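Local coordinates for protein ML032222a iGluR (Mnemiopsis leidyi, PDB 4YKI) that binds glycine in its ligand-binding domain and probably serves as a subunit of a glycine-activated ctenophore ion channel of the ionotropic glutamate receptor family, at residues S35-M41 with L244-W248; R61-A65 with I141-H145; G112-K118 with F183-G189. All coordinates share one frame. Residue numbers count along the deposited sequence, not the author numbering.

Contact 1 (S35-M41 with L244-W248); sequences SGMVNDM and LWEKW
Trp-248 lays the face of its indole over the backbone at the start of a helix: Gly-36 CA stands 3.4 Å from the centroid of the six-membered ring, 9° off its normal, a CH-pi contact, and Met-37 N lies 3.4 Å from Trp-248 CD1. Gly-36 (phi 128°, psi -179°) is the N-cap residue, and with these backbone angles a side chain would jam against the preceding carbonyl. Helix 37-41 then passes helix 244-248 at 138°, closer to antiparallel than to perpendicular, with 10.1 Å between the short axes and Met-37 CA 5.7 Å from Leu-244 CA.

Turned in by its m rotamer, Asp-40 gathers the polar end. Its OD2 accepts a hydrogen bond from Trp-248 NE1 at 2.8 Å, in the indole plane, and forms a salt bridge with NZ of the extended, all-trans Lys-247, also 2.8 Å; a water links Asp-40 OD1 to the same ammonium. On the apolar side, all-trans Met-37 sets CG 3.9 Å from Leu-244 CB and its SD 3.9 Å from Trp-245 CE3, an edge-on Met-aromatic contact, while Met-41 CG meets Leu-244 CD1 at 3.6 Å. Met-109 of strand 109-118 touches both Met-37 and Trp-245. Such docking of the C-terminal helix onto an early helix belongs to lobe 1 of the two-lobed glutamate-receptor ligand-binding fold.

Contact 2 (R61-A65 with I141-H145); sequences RKFGA and IGSRH. With GLY (glycine), chain E.
Ser-143, Arg-144 and Phe-63 show how two irregular loops can meet across a cleft by one backbone bond and a few side chains. Ser-143 has the largest share of the buried surface. It adopts a left-handed helical conformation (phi 57°, psi 47°), which presents its carbonyl to the loop opposite: Gly-64 N donates to Ser-143 O at 2.9 Å, and a water joins that same oxygen to Phe-63 N. Gly-64 sits at phi 134°, psi 136°, where a CB would jam against the preceding carbonyl O. Ala-65 CB settles 3.7 Å from Ser-143 CA, the two CA atoms 4.7 Å apart, and Lys-62 CB lies 4.1 Å from Ser-143 CB. A second water bridges Lys-62 NZ to Gly-142 O; the ammonium is also bound by Lys-169 O.

Residues 61-65 belong to lobe 1 and 141-145 to lobe 2, so these bonds span the clamshell of the glutamate-receptor ligand-binding domain, with glycine bound between the lobes, consistent with a closed cleft. Arg-144, the N-cap of the following helix, has its CA 5.4 Å from that of Phe-63. Its chain is trans through chi3, with chi4 at 81°, and NH1 comes 3.3 Å from Phe-63 CE1. Arg-144 CZ sits 4.9 Å from the Phe-63 ring centroid, 23° off the normal, a cation-pi contact. Salt bridges to Asp-187 and, from lobe 1, Glu-17 fix the guanidinium. Phe-63 (chi1 -89°, chi2 70°) and the guanidinium each turn a face to the ligand's CA, while His-145 N donates to the ligand's O at 2.9 Å.

Contact 3 (G112-K118 with F183-G189); sequences GIKAVVK and FVFIDEG. With GLY (glycine), chain E.
Two antiparallel neighbours in the lobe 2 sheet of the glutamate-receptor clamshell, strands 112-118 and 183-188 run at 155° with axes 4.5 Å apart. The hydrogen-bonded pairs are Lys-114 with Asp-187 (N to O 2.9 Å each way), Val-116 with Phe-185 and Lys-118 with Phe-183. On one face the short side chain of Ala-115 forms a shallow dip bordered by Val-184 and Ile-186, its CB 4.1 Å from Val-184 CG1 and 4.0 Å from Ile-186 CG1. Ile-186 CG2 also meets Ile-113 CG2 at 3.6 Å, and Val-117 CG2 meets Val-184 CG2 at 3.8 Å. On the other face Val-116 CG2 touches Phe-185 CB at 4.3 Å, and the trans Phe-185 ring leads away to pack on Leu-171 and Ala-174 of helix 171-179. At Asp-187 (phi -151°, psi -140°) the strand departs from regular geometry, yet Ile-113 still pairs with Glu-188 and Gly-189 N reaches Gly-112 O at 2.9 Å. N-cap Glu-188 projects into the pocket, its OE1 2.7 Å from the glycine ligand's N.

The three contacts sample a clamshell from one lobe to the other. Contact 1 lies in lobe 1, contact 3 in the lobe 2 sheet, their centres about 23 Å apart; contact 2 bridges the cleft, about 22 Å from the centre of contact 1 and 16 Å from that of contact 3. Contact 1 brings the first and last segments together, so the other four lie between them in sequence, and contacts 2 and 3 interleave. Strand 109-118 connects the regions, starting beside contact 1 and continuing into contact 3. Contacts 2 and 3 touch through the Arg-144 to Asp-187 salt bridge, and both meet the same glycine, consistent with a coupling of binding to cleft closure, as in this family.

Contact 1 (S35-M41 with L244-W248)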
loop_
_atom_site.group_PDB
_atom_site.type_symbol
_atom_site.label_atom_id
_atom_site.label_comp_id
_atom_site.label_asym_id
_atom_site.label_seq_id
_atom_site.Cartn_x
_atom_site.Cartn_y
_atom_site.Cartn_z
ATOM N N SER B 35 5.310 -18.197 -15.268
ATOM C CA SER B 35 3.983 -17.659 -15.493
ATOM C C SER B 35 3.444 -17.161 -14.153
ATOM O O SER B 35 3.983 -17.469 -13.098
ATOM C CB SER B 35 3.051 -18.704 -16.105
ATOM O OG SER B 35 2.932 -19.833 -15.258
ATOM N N GLY B 36 2.357 -16.400 -14.198
ATOM C CA GLY B 36 1.684 -15.945 -12.999
ATOM C C GLY B 36 1.460 -14.446 -12.985
ATOM O O GLY B 36 1.789 -13.749 -13.945
ATOM N N MET B 37 0.863 -13.955 -11.902
ATOM C CA MET B 37 0.566 -12.536 -11.764
ATOM C C MET B 37 1.806 -11.670 -11.915
ATOM O O MET B 37 1.789 -10.666 -12.640
ATOM C CB MET B 37 -0.097 -12.283 -10.414
ATOM C CG MET B 37 -0.298 -10.813 -10.112
ATOM S SD MET B 37 -1.218 -10.582 -8.598
ATOM C CE MET B 37 -1.392 -8.803 -8.530
ATOM N N VAL B 38 2.877 -12.016 -11.214
ATOM C CA VAL B 38 4.086 -11.208 -11.298
ATOM C C VAL B 38 4.702 -11.287 -12.699
ATOM O O VAL B 38 5.166 -10.291 -13.243
ATOM C CB VAL B 38 5.104 -11.582 -10.189
ATOM C CG1 VAL B 38 6.467 -10.975 -10.437
ATOM C CG2 VAL B 38 4.558 -11.098 -8.838
ATOM N N ASN B 39 4.716 -12.476 -13.302
ATOM C CA ASN B 39 5.209 -12.591 -14.656
ATOM C C ASN B 39 4.451 -11.673 -15.614
ATOM O O ASN B 39 5.045 -11.030 -16.466
ATOM C CB ASN B 39 5.151 -14.030 -15.154
ATOM C CG ASN B 39 5.777 -14.170 -16.521
ATOM O OD1 ASN B 39 6.967 -13.947 -16.695
ATOM N ND2 ASN B 39 4.975 -14.537 -17.502
ATOM N N ASP B 40 3.129 -11.633 -15.487
ATOM C CA ASP B 40 2.323 -10.759 -16.344
ATOM C C ASP B 40 2.696 -9.287 -16.131
ATOM O O ASP B 40 2.732 -8.527 -17.078
ATOM C CB ASP B 40 0.817 -10.957 -16.088
ATOM C CG ASP B 40 0.259 -12.234 -16.678
ATOM O OD1 ASP B 40 0.948 -12.903 -17.470
ATOM O OD2 ASP B 40 -0.913 -12.520 -16.367
ATOM N N MET B 41 2.977 -8.892 -14.890
ATOM C CA MET B 41 3.455 -7.543 -14.602
ATOM C C MET B 41 4.797 -7.268 -15.286
ATOM O O MET B 41 4.978 -6.218 -15.893
ATOM C CB MET B 41 3.591 -7.353 -13.092
ATOM C CG MET B 41 2.264 -7.389 -12.358
ATOM S SD MET B 41 2.381 -7.551 -10.582
ATOM C CE MET B 41 3.152 -5.992 -10.105
ATOM N N LEU B 244 -5.325 -8.709 -12.682
ATOM C CA LEU B 244 -4.417 -9.861 -12.583
ATOM C C LEU B 244 -4.690 -10.726 -11.365
ATOM O O LEU B 244 -4.572 -11.945 -11.447
ATOM C CB LEU B 244 -2.971 -9.407 -12.563
ATOM C CG LEU B 244 -2.435 -8.795 -13.853
ATOM C CD1 LEU B 244 -0.986 -8.390 -13.639
ATOM C CD2 LEU B 244 -2.570 -9.729 -15.065
ATOM N N TRP B 245 -5.028 -10.121 -10.229
ATOM C CA TRP B 245 -5.347 -10.923 -9.055
ATOM C C TRP B 245 -6.598 -11.783 -9.344
ATOM O O TRP B 245 -6.658 -12.954 -8.990
ATOM C CB TRP B 245 -5.563 -10.050 -7.822
ATOM C CG TRP B 245 -5.895 -10.845 -6.603
ATOM C CD1 TRP B 245 -7.075 -10.861 -5.955
ATOM C CD2 TRP B 245 -5.033 -11.742 -5.889
ATOM N NE1 TRP B 245 -7.019 -11.689 -4.875
ATOM C CE2 TRP B 245 -5.779 -12.258 -4.821
ATOM C CE3 TRP B 245 -3.701 -12.165 -6.048
ATOM C CZ2 TRP B 245 -5.254 -13.168 -3.921
ATOM C CZ3 TRP B 245 -3.183 -13.085 -5.141
ATOM C CH2 TRP B 245 -3.957 -13.562 -4.089
ATOM N N GLU B 246 -7.602 -11.195 -9.986
ATOM C CA GLU B 246 -8.788 -11.955 -10.376
ATOM C C GLU B 246 -8.437 -13.102 -11.335
ATOM O O GLU B 246 -8.962 -14.210 -11.209
ATOM C CB GLU B 246 -9.827 -11.019 -11.001
ATOM C CG GLU B 246 -11.054 -11.711 -11.579
ATOM C CD GLU B 246 -11.994 -12.255 -10.518
ATOM O OE1 GLU B 246 -11.766 -11.993 -9.316
ATOM O OE2 GLU B 246 -12.975 -12.939 -10.894
ATOM N N LYS B 247 -7.569 -12.829 -12.304
ATOM C CA LYS B 247 -7.148 -13.847 -13.260
ATOM C C LYS B 247 -6.470 -15.029 -12.588
ATOM O O LYS B 247 -6.760 -16.180 -12.913
ATOM C CB LYS B 247 -6.159 -13.236 -14.254
ATOM C CG LYS B 247 -5.520 -14.242 -15.212
ATOM C CD LYS B 247 -4.601 -13.547 -16.195
ATOM C CE LYS B 247 -3.820 -14.556 -17.027
ATOM N NZ LYS B 247 -2.849 -13.864 -17.937
ATOM N N TRP B 248 -5.568 -14.747 -11.655
ATOM C CA TRP B 248 -4.653 -15.763 -11.143
ATOM C C TRP B 248 -5.044 -16.396 -9.812
ATOM O O TRP B 248 -4.670 -17.540 -9.543
ATOM C CB TRP B 248 -3.240 -15.180 -11.005
ATOM C CG TRP B 248 -2.590 -14.970 -12.306
ATOM C CD1 TRP B 248 -2.410 -13.791 -12.964
ATOM C CD2 TRP B 248 -2.025 -15.985 -13.135
ATOM N NE1 TRP B 248 -1.772 -14.016 -14.165
ATOM C CE2 TRP B 248 -1.523 -15.356 -14.287
ATOM C CE3 TRP B 248 -1.905 -17.374 -13.014
ATOM C CZ2 TRP B 248 -0.906 -16.075 -15.314
ATOM C CZ3 TRP B 248 -1.297 -18.078 -14.019
ATOM C CH2 TRP B 248 -0.810 -17.438 -15.162
HETATM O O HOH W 1 -0.651 -14.007 -19.474
#

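Contact 2 (R61-A65 with I141-H145)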
loop_
_atom_site.group_PDB
_atom_site.type_symbol
_atom_site.label_atom_id
_atom_site.label_comp_id
_atom_site.label_asym_id
_atom_site.label_seq_id
_atom_site.Cartn_x
_atom_site.Cartn_y
_atom_site.Cartn_z
ATOM N N ARG B 61 17.086 -21.085 -2.419
ATOM C CA ARG B 61 15.629 -21.042 -2.592
ATOM C C ARG B 61 14.885 -20.328 -1.441
ATOM O O ARG B 61 13.726 -20.593 -1.166
ATOM C CB ARG B 61 15.075 -22.431 -2.939
ATOM C CG ARG B 61 15.592 -23.034 -4.298
ATOM C CD ARG B 61 15.130 -22.209 -5.546
ATOM N NE ARG B 61 15.288 -22.930 -6.817
ATOM C CZ ARG B 61 16.413 -22.990 -7.527
ATOM N NH1 ARG B 61 17.501 -22.364 -7.111
ATOM N NH2 ARG B 61 16.445 -23.658 -8.675
ATOM N N LYS B 62 15.573 -19.387 -0.810
ATOM C CA LYS B 62 14.977 -18.562 0.233
ATOM C C LYS B 62 14.551 -17.188 -0.297
ATOM O O LYS B 62 15.106 -16.676 -1.270
ATOM C CB LYS B 62 15.963 -18.346 1.390
ATOM C CG LYS B 62 16.608 -19.597 1.956
ATOM C CD LYS B 62 15.592 -20.638 2.377
ATOM C CE LYS B 62 16.295 -21.851 2.950
ATOM N NZ LYS B 62 15.402 -23.023 3.108
ATOM N N PHE B 63 13.596 -16.567 0.380
ATOM C CA PHE B 63 13.239 -15.189 0.095
ATOM C C PHE B 63 14.338 -14.244 0.602
ATOM O O PHE B 63 14.860 -13.428 -0.154
ATOM C CB PHE B 63 11.856 -14.837 0.674
ATOM C CG PHE B 63 10.717 -15.117 -0.267
ATOM C CD1 PHE B 63 10.349 -16.416 -0.567
ATOM C CD2 PHE B 63 10.027 -14.083 -0.867
ATOM C CE1 PHE B 63 9.307 -16.672 -1.450
ATOM C CE2 PHE B 63 8.996 -14.334 -1.750
ATOM C CZ PHE B 63 8.639 -15.631 -2.046
ATOM N N GLY B 64 14.699 -14.387 1.878
ATOM C CA GLY B 64 15.860 -13.715 2.443
ATOM C C GLY B 64 15.622 -13.053 3.787
ATOM O O GLY B 64 14.607 -12.360 3.997
ATOM N N ALA B 65 16.576 -13.248 4.688
ATOM C CA ALA B 65 16.560 -12.642 5.998
ATOM C C ALA B 65 17.992 -12.379 6.421
ATOM O O ALA B 65 18.939 -12.922 5.832
ATOM C CB ALA B 65 15.864 -13.563 7.016
ATOM N N ILE B 141 8.314 -20.534 7.980
ATOM C CA ILE B 141 9.367 -20.861 7.033
ATOM C C ILE B 141 10.605 -20.048 7.375
ATOM O O ILE B 141 10.528 -18.829 7.597
ATOM C CB ILE B 141 8.903 -20.581 5.606
ATOM C CG1 ILE B 141 7.721 -21.493 5.227
ATOM C CG2 ILE B 141 10.054 -20.708 4.623
ATOM C CD1 ILE B 141 6.927 -21.024 4.010
ATOM N N GLY B 142 11.761 -20.692 7.394
ATOM C CA GLY B 142 12.997 -19.998 7.678
ATOM C C GLY B 142 13.403 -19.020 6.588
ATOM O O GLY B 142 13.211 -19.259 5.394
ATOM N N SER B 143 13.974 -17.897 7.015
ATOM C CA SER B 143 14.479 -16.858 6.105
ATOM C C SER B 143 13.404 -16.330 5.160
ATOM O O SER B 143 13.620 -16.153 3.956
ATOM C CB SER B 143 15.693 -17.369 5.335
ATOM O OG SER B 143 16.765 -17.644 6.228
ATOM N N ARG B 144 12.247 -16.030 5.730
ATOM C CA ARG B 144 11.104 -15.493 5.005
ATOM C C ARG B 144 10.487 -14.428 5.923
ATOM O O ARG B 144 10.732 -14.424 7.136
ATOM C CB ARG B 144 10.132 -16.643 4.699
ATOM C CG ARG B 144 8.916 -16.336 3.848
ATOM C CD ARG B 144 7.982 -17.534 3.827
ATOM N NE ARG B 144 6.650 -17.256 3.279
ATOM C CZ ARG B 144 6.334 -17.201 1.989
ATOM N NH1 ARG B 144 7.252 -17.370 1.054
ATOM N NH2 ARG B 144 5.076 -16.952 1.635
ATOM N N HIS B 145 9.660 -13.561 5.357
ATOM C CA HIS B 145 9.134 -12.391 6.058
ATOM C C HIS B 145 8.393 -12.677 7.371
ATOM O O HIS B 145 8.647 -11.990 8.338
ATOM C CB HIS B 145 8.305 -11.598 5.060
ATOM C CG HIS B 145 7.450 -10.545 5.653
ATOM N ND1 HIS B 145 7.936 -9.311 6.025
ATOM C CD2 HIS B 145 6.119 -10.538 5.893
ATOM C CE1 HIS B 145 6.922 -8.584 6.460
ATOM N NE2 HIS B 145 5.809 -9.302 6.389
HETATM N N GLY E . 6.382 -13.208 0.593
HETATM C CA GLY E . 7.455 -13.815 1.415
HETATM C C GLY E . 8.606 -12.881 1.704
HETATM O O GLY E . 9.498 -13.291 2.477
HETATM O OXT GLY E . 8.643 -11.760 1.154
HETATM O O HOH W 2 13.868 -21.925 4.921
HETATM O O HOH W 3 12.441 -18.505 2.433
#

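Contact 3 (G112-K118 with F183-G189)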
loop_
_atom_site.group_PDB
_atom_site.type_symbol
_atom_site.label_atom_id
_atom_site.label_comp_id
_atom_site.label_asym_id
_atom_site.label_seq_id
_atom_site.Cartn_x
_atom_site.Cartn_y
_atom_site.Cartn_z
ATOM N N GLY B 112 -1.278 -9.125 5.371
ATOM C CA GLY B 112 -1.087 -9.316 6.787
ATOM C C GLY B 112 -0.562 -10.707 7.058
ATOM O O GLY B 112 -0.546 -11.571 6.178
ATOM N N ILE B 113 -0.102 -10.906 8.291
ATOM C CA ILE B 113 0.231 -12.237 8.781
ATOM C C ILE B 113 -1.046 -12.971 9.151
ATOM O O ILE B 113 -1.947 -12.401 9.781
ATOM C CB ILE B 113 1.204 -12.168 9.985
ATOM C CG1 ILE B 113 2.507 -11.449 9.605
ATOM C CG2 ILE B 113 1.504 -13.556 10.529
ATOM C CD1 ILE B 113 3.251 -12.090 8.440
ATOM N N LYS B 114 -1.134 -14.223 8.705
ATOM C CA LYS B 114 -2.286 -15.073 8.957
ATOM C C LYS B 114 -1.821 -16.437 9.473
ATOM O O LYS B 114 -0.908 -17.042 8.917
ATOM C CB LYS B 114 -3.106 -15.261 7.679
ATOM C CG LYS B 114 -4.353 -16.089 7.922
ATOM C CD LYS B 114 -5.210 -16.235 6.708
ATOM C CE LYS B 114 -6.510 -16.968 7.025
ATOM N NZ LYS B 114 -7.349 -16.278 8.055
ATOM N N ALA B 115 -2.472 -16.914 10.526
ATOM C CA ALA B 115 -2.231 -18.245 11.058
ATOM C C ALA B 115 -3.406 -19.139 10.752
ATOM O O ALA B 115 -4.561 -18.742 10.896
ATOM C CB ALA B 115 -1.988 -18.205 12.558
ATOM N N VAL B 116 -3.094 -20.354 10.332
ATOM C CA VAL B 116 -4.106 -21.357 10.022
ATOM C C VAL B 116 -3.762 -22.660 10.725
ATOM O O VAL B 116 -2.620 -22.904 11.069
ATOM C CB VAL B 116 -4.264 -21.594 8.490
ATOM C CG1 VAL B 116 -4.733 -20.325 7.800
ATOM C CG2 VAL B 116 -2.976 -22.105 7.874
ATOM N N VAL B 117 -4.778 -23.486 10.905
ATOM C CA VAL B 117 -4.690 -24.681 11.727
ATOM C C VAL B 117 -5.475 -25.837 11.102
ATOM O O VAL B 117 -6.568 -25.649 10.553
ATOM C CB VAL B 117 -5.192 -24.401 13.187
ATOM C CG1 VAL B 117 -6.648 -23.998 13.221
ATOM C CG2 VAL B 117 -4.926 -25.593 14.105
ATOM N N LYS B 118 -4.915 -27.037 11.219
ATOM C CA LYS B 118 -5.655 -28.266 10.958
ATOM C C LYS B 118 -5.712 -29.089 12.232
ATOM O O LYS B 118 -4.697 -29.308 12.885
ATOM C CB LYS B 118 -4.997 -29.064 9.828
ATOM C CG LYS B 118 -5.655 -30.397 9.566
ATOM C CD LYS B 118 -5.159 -31.061 8.297
ATOM C CE LYS B 118 -5.675 -32.485 8.229
ATOM N NZ LYS B 118 -5.402 -33.072 6.902
ATOM N N PHE B 183 -1.350 -28.970 13.517
ATOM C CA PHE B 183 -0.286 -28.058 13.163
ATOM C C PHE B 183 -0.875 -26.678 12.885
ATOM O O PHE B 183 -1.984 -26.567 12.297
ATOM C CB PHE B 183 0.476 -28.586 11.943
ATOM C CG PHE B 183 1.791 -27.876 11.699
ATOM C CD1 PHE B 183 2.893 -28.179 12.470
ATOM C CD2 PHE B 183 1.900 -26.874 10.738
ATOM C CE1 PHE B 183 4.090 -27.527 12.280
ATOM C CE2 PHE B 183 3.114 -26.209 10.544
ATOM C CZ PHE B 183 4.197 -26.543 11.298
ATOM N N VAL B 184 -0.164 -25.643 13.338
ATOM C CA VAL B 184 -0.472 -24.263 12.999
ATOM C C VAL B 184 0.676 -23.707 12.130
ATOM O O VAL B 184 1.853 -23.695 12.540
ATOM C CB VAL B 184 -0.623 -23.375 14.253
ATOM C CG1 VAL B 184 -0.858 -21.910 13.861
ATOM C CG2 VAL B 184 -1.756 -23.854 15.139
ATOM N N PHE B 185 0.331 -23.236 10.944
ATOM C CA PHE B 185 1.273 -22.600 10.037
ATOM C C PHE B 185 0.977 -21.111 10.040
ATOM O O PHE B 185 -0.160 -20.698 9.838
ATOM C CB PHE B 185 1.129 -23.211 8.638
ATOM C CG PHE B 185 2.002 -22.577 7.570
ATOM C CD1 PHE B 185 3.281 -22.123 7.844
ATOM C CD2 PHE B 185 1.529 -22.462 6.281
ATOM C CE1 PHE B 185 4.049 -21.548 6.824
ATOM C CE2 PHE B 185 2.302 -21.894 5.287
ATOM C CZ PHE B 185 3.550 -21.433 5.579
ATOM N N ILE B 186 2.011 -20.311 10.293
ATOM C CA ILE B 186 1.892 -18.861 10.359
ATOM C C ILE B 186 2.604 -18.285 9.145
ATOM O O ILE B 186 3.818 -18.457 9.011
ATOM C CB ILE B 186 2.552 -18.309 11.653
ATOM C CG1 ILE B 186 1.954 -18.973 12.902
ATOM C CG2 ILE B 186 2.420 -16.776 11.726
ATOM C CD1 ILE B 186 2.705 -18.678 14.205
ATOM N N ASP B 187 1.859 -17.622 8.274
ATOM C CA ASP B 187 2.426 -17.096 7.031
ATOM C C ASP B 187 1.658 -15.843 6.596
ATOM O O ASP B 187 1.329 -15.016 7.446
ATOM C CB ASP B 187 2.511 -18.174 5.934
ATOM C CG ASP B 187 3.531 -17.809 4.863
ATOM O OD1 ASP B 187 4.753 -17.950 5.140
ATOM O OD2 ASP B 187 3.112 -17.335 3.786
ATOM N N GLU B 188 1.398 -15.697 5.292
ATOM C CA GLU B 188 0.897 -14.447 4.722
ATOM C C GLU B 188 -0.487 -14.658 4.121
ATOM O O GLU B 188 -0.722 -15.612 3.396
ATOM C CB GLU B 188 1.884 -13.912 3.668
ATOM C CG GLU B 188 3.282 -13.702 4.218
ATOM C CD GLU B 188 4.279 -13.192 3.195
ATOM O OE1 GLU B 188 4.028 -13.325 1.972
ATOM O OE2 GLU B 188 5.354 -12.702 3.637
ATOM N N GLY B 189 -1.383 -13.719 4.400
ATOM C CA GLY B 189 -2.769 -13.830 3.999
ATOM C C GLY B 189 -3.018 -14.232 2.550
ATOM O O GLY B 189 -3.726 -15.197 2.287
HETATM N N GLY E . 6.382 -13.208 0.593
HETATM C CA GLY E . 7.455 -13.815 1.415
HETATM C C GLY E . 8.606 -12.881 1.704
HETATM O O GLY E . 9.498 -13.291 2.477
HETATM O OXT GLY E . 8.643 -11.760 1.154
#